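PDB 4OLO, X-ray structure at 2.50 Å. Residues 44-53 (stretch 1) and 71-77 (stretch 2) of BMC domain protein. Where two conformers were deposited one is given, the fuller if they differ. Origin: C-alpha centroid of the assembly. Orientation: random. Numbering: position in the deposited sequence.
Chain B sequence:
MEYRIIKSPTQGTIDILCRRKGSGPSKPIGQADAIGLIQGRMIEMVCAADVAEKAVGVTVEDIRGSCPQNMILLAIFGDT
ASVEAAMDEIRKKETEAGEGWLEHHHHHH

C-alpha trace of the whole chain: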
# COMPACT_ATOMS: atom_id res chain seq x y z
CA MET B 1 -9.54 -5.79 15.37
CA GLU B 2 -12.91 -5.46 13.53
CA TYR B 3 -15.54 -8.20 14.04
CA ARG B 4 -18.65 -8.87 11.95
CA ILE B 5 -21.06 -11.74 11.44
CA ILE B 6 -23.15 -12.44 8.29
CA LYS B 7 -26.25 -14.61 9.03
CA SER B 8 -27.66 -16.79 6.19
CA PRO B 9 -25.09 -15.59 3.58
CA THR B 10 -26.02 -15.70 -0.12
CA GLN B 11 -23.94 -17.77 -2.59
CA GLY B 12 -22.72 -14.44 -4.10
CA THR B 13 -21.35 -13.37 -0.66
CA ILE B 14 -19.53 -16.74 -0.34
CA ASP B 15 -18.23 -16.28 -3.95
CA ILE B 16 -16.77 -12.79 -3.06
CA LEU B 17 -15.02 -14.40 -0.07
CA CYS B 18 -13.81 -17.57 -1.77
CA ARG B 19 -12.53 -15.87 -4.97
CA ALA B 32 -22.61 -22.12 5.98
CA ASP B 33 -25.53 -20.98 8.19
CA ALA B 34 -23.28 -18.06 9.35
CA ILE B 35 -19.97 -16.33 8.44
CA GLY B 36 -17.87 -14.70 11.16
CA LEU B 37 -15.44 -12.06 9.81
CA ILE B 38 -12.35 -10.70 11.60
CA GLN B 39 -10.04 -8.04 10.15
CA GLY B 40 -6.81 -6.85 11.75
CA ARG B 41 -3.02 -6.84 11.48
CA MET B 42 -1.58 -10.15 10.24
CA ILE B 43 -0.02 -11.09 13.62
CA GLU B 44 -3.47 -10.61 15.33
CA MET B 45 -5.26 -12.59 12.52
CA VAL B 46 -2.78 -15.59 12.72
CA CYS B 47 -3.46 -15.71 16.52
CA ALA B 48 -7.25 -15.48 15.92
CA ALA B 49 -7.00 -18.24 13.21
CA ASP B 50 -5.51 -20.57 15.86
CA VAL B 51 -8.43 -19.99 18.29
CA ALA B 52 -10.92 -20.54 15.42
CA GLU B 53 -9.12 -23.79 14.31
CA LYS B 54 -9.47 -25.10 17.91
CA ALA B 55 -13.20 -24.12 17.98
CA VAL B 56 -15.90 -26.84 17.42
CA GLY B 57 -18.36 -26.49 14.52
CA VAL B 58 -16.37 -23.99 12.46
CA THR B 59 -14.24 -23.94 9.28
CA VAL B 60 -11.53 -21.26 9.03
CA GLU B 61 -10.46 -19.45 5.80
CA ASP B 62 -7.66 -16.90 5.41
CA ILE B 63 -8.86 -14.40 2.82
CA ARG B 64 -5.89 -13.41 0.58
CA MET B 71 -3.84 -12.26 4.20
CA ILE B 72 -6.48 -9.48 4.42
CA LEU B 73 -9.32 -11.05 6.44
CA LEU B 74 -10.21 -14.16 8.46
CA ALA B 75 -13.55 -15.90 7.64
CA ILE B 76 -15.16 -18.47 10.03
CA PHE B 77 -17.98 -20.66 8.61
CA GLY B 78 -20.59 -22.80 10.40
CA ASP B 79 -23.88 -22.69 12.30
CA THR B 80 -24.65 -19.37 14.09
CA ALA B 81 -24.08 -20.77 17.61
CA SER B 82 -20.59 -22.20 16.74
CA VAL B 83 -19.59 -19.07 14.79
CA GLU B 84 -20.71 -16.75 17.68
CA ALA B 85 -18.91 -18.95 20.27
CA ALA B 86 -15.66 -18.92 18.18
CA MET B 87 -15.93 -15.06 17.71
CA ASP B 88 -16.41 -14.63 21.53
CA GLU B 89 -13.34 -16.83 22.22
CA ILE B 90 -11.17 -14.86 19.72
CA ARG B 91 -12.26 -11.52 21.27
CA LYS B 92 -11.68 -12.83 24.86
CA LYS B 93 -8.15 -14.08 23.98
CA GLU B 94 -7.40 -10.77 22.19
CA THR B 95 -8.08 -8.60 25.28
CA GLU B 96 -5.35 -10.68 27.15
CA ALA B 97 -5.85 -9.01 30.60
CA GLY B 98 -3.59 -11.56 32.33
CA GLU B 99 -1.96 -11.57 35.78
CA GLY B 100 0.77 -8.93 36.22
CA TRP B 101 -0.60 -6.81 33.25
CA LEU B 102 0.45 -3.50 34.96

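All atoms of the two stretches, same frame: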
# COMPACT_ATOMS: atom_id res chain seq x y z
N GLU B 44 -2.21 -10.48 14.59
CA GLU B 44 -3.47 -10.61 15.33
C GLU B 44 -4.36 -11.69 14.69
O GLU B 44 -4.97 -12.49 15.41
CB GLU B 44 -4.24 -9.29 15.32
CG GLU B 44 -3.44 -8.04 15.62
CD GLU B 44 -4.34 -6.84 15.75
OE1 GLU B 44 -4.79 -6.29 14.72
OE2 GLU B 44 -4.59 -6.45 16.90
N MET B 45 -4.47 -11.66 13.33
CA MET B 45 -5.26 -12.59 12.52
C MET B 45 -4.75 -14.05 12.61
O MET B 45 -5.58 -14.96 12.66
CB MET B 45 -5.38 -12.13 11.05
CG MET B 45 -6.37 -10.98 10.83
SD MET B 45 -6.78 -10.50 9.11
CE MET B 45 -5.12 -10.21 8.38
N VAL B 46 -3.40 -14.26 12.63
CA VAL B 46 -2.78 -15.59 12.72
C VAL B 46 -3.12 -16.18 14.11
O VAL B 46 -3.47 -17.35 14.20
CB VAL B 46 -1.24 -15.59 12.41
CG1 VAL B 46 -0.62 -16.96 12.68
CG2 VAL B 46 -0.97 -15.17 10.98
N CYS B 47 -3.10 -15.33 15.16
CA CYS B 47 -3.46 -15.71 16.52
C CYS B 47 -4.93 -16.11 16.61
O CYS B 47 -5.25 -17.14 17.20
CB CYS B 47 -3.12 -14.59 17.50
SG CYS B 47 -1.35 -14.38 17.77
N ALA B 48 -5.80 -15.28 16.00
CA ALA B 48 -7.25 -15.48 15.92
C ALA B 48 -7.56 -16.79 15.18
O ALA B 48 -8.42 -17.57 15.63
CB ALA B 48 -7.90 -14.28 15.21
N ALA B 49 -6.85 -17.03 14.05
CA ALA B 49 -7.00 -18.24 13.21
C ALA B 49 -6.78 -19.47 14.05
O ALA B 49 -7.53 -20.43 13.90
CB ALA B 49 -6.01 -18.22 12.05
N ASP B 50 -5.79 -19.43 14.98
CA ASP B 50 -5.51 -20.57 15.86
C ASP B 50 -6.65 -20.89 16.81
O ASP B 50 -6.97 -22.05 17.00
CB ASP B 50 -4.18 -20.41 16.60
CG ASP B 50 -3.71 -21.71 17.22
OD1 ASP B 50 -3.36 -22.64 16.46
OD2 ASP B 50 -3.70 -21.81 18.48
N VAL B 51 -7.29 -19.85 17.39
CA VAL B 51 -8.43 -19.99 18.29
C VAL B 51 -9.61 -20.60 17.52
O VAL B 51 -10.19 -21.59 17.96
CB VAL B 51 -8.81 -18.66 18.99
CG1 VAL B 51 -10.05 -18.86 19.89
CG2 VAL B 51 -7.63 -18.10 19.78
N ALA B 52 -9.87 -20.07 16.32
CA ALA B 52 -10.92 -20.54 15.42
C ALA B 52 -10.70 -22.01 14.97
O ALA B 52 -11.66 -22.78 14.90
CB ALA B 52 -11.02 -19.63 14.21
N GLU B 53 -9.43 -22.41 14.70
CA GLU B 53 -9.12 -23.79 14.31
C GLU B 53 -9.38 -24.78 15.46
O GLU B 53 -9.67 -25.95 15.23
CB GLU B 53 -7.67 -23.94 13.81
CG GLU B 53 -7.41 -23.30 12.45
CD GLU B 53 -7.77 -24.12 11.22
OE1 GLU B 53 -8.34 -25.22 11.38
OE2 GLU B 53 -7.46 -23.65 10.10
N MET B 71 -2.62 -12.03 3.42
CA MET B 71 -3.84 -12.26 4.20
C MET B 71 -4.48 -10.93 4.60
O MET B 71 -3.86 -10.14 5.32
CB MET B 71 -3.56 -13.13 5.43
CG MET B 71 -4.80 -13.48 6.21
SD MET B 71 -4.45 -14.41 7.71
CE MET B 71 -6.09 -14.61 8.33
N ILE B 72 -5.72 -10.70 4.15
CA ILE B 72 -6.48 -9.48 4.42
C ILE B 72 -7.50 -9.65 5.57
O ILE B 72 -7.65 -8.76 6.41
CB ILE B 72 -7.17 -8.97 3.10
CG1 ILE B 72 -6.12 -8.63 2.02
CG2 ILE B 72 -8.10 -7.78 3.34
CD1 ILE B 72 -6.52 -9.00 0.67
N LEU B 73 -8.18 -10.80 5.59
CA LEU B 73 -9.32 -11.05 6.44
C LEU B 73 -9.36 -12.53 6.83
O LEU B 73 -8.85 -13.38 6.10
CB LEU B 73 -10.52 -10.70 5.53
CG LEU B 73 -11.92 -10.59 6.03
CD1 LEU B 73 -12.07 -9.40 6.95
CD2 LEU B 73 -12.84 -10.37 4.86
N LEU B 74 -10.00 -12.81 7.96
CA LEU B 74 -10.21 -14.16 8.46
C LEU B 74 -11.73 -14.42 8.45
O LEU B 74 -12.51 -13.61 8.98
CB LEU B 74 -9.60 -14.32 9.88
CG LEU B 74 -9.68 -15.72 10.49
CD1 LEU B 74 -8.65 -16.65 9.86
CD2 LEU B 74 -9.53 -15.67 12.01
N ALA B 75 -12.15 -15.49 7.76
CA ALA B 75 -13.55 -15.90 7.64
C ALA B 75 -13.73 -17.24 8.35
O ALA B 75 -12.91 -18.15 8.18
CB ALA B 75 -13.96 -15.99 6.19
N ILE B 76 -14.78 -17.32 9.19
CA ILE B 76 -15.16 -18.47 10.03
C ILE B 76 -16.56 -18.89 9.54
O ILE B 76 -17.49 -18.09 9.58
CB ILE B 76 -15.18 -18.00 11.53
CG1 ILE B 76 -13.81 -17.63 12.11
CG2 ILE B 76 -15.93 -18.89 12.46
CD1 ILE B 76 -12.65 -18.38 11.52
N PHE B 77 -16.71 -20.14 9.13
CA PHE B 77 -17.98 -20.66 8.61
C PHE B 77 -18.55 -21.77 9.50
O PHE B 77 -17.81 -22.64 9.97
CB PHE B 77 -17.74 -21.27 7.21
CG PHE B 77 -17.19 -20.34 6.16
CD1 PHE B 77 -15.82 -20.10 6.07
CD2 PHE B 77 -18.03 -19.74 5.22
CE1 PHE B 77 -15.31 -19.24 5.10
CE2 PHE B 77 -17.52 -18.89 4.23
CZ PHE B 77 -16.16 -18.64 4.18

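A helix laid against a β-strand usually holds its place through apolar side chains, because each backbone has already spent its polar groups on its own secondary structure. The BMC domain protein offers a compact example. Helix 44-53 runs nearly parallel to strand 73-77, with 13° between their N-to-C directions and a closest axial approach of 9.0 Å. No hydrogen bond crosses between the stretches. The helix instead bonds within itself, as in Ala49 N to Met45 O (2.8 Å) and Ala52 N to Ala48 O (3.0 Å).

Apolar contacts follow the periodicity of both elements. Met45, Ala48 and Ala52 direct their CA-to-CB bonds toward the strand, recurring at the three- and four-residue spacing of a helical face; on the strand, alternation brings Leu74 and Ile76 toward the helix and leaves Ala75 out of reach. Leu74 sits against two alanines: its CD2 lies 3.9 Å from Ala48 CB, and its CD1 lies 3.8 Å from Ala49 CB, although Ala49 points sideways. Farther along, Ile76 CD1 approaches Ala52 CB to 3.4 Å, a tight contact between methyl groups. Alanine's short side chain lets the branched residues come close to the helix, and Leu74 CD2 reaches its backbone, 3.6 Å from Ala49 N.

Methionine closes the other end of the interface. Met71, extended with all three chi angles t, brings its CE within 3.7 Å of Met45 CB. Met45, the residue most covered by the opposing stretch, adopts an m, t, m rotamer in the conformer described here and lies along the segment leading into the strand. Its end meets backbone: CE is 3.3 Å from Met71 O, while SD lies 3.3 Å from Ile72 O and 3.7 Å from Leu73 CA. These are close van der Waals approaches, by which a long side chain fills space beside the backbone.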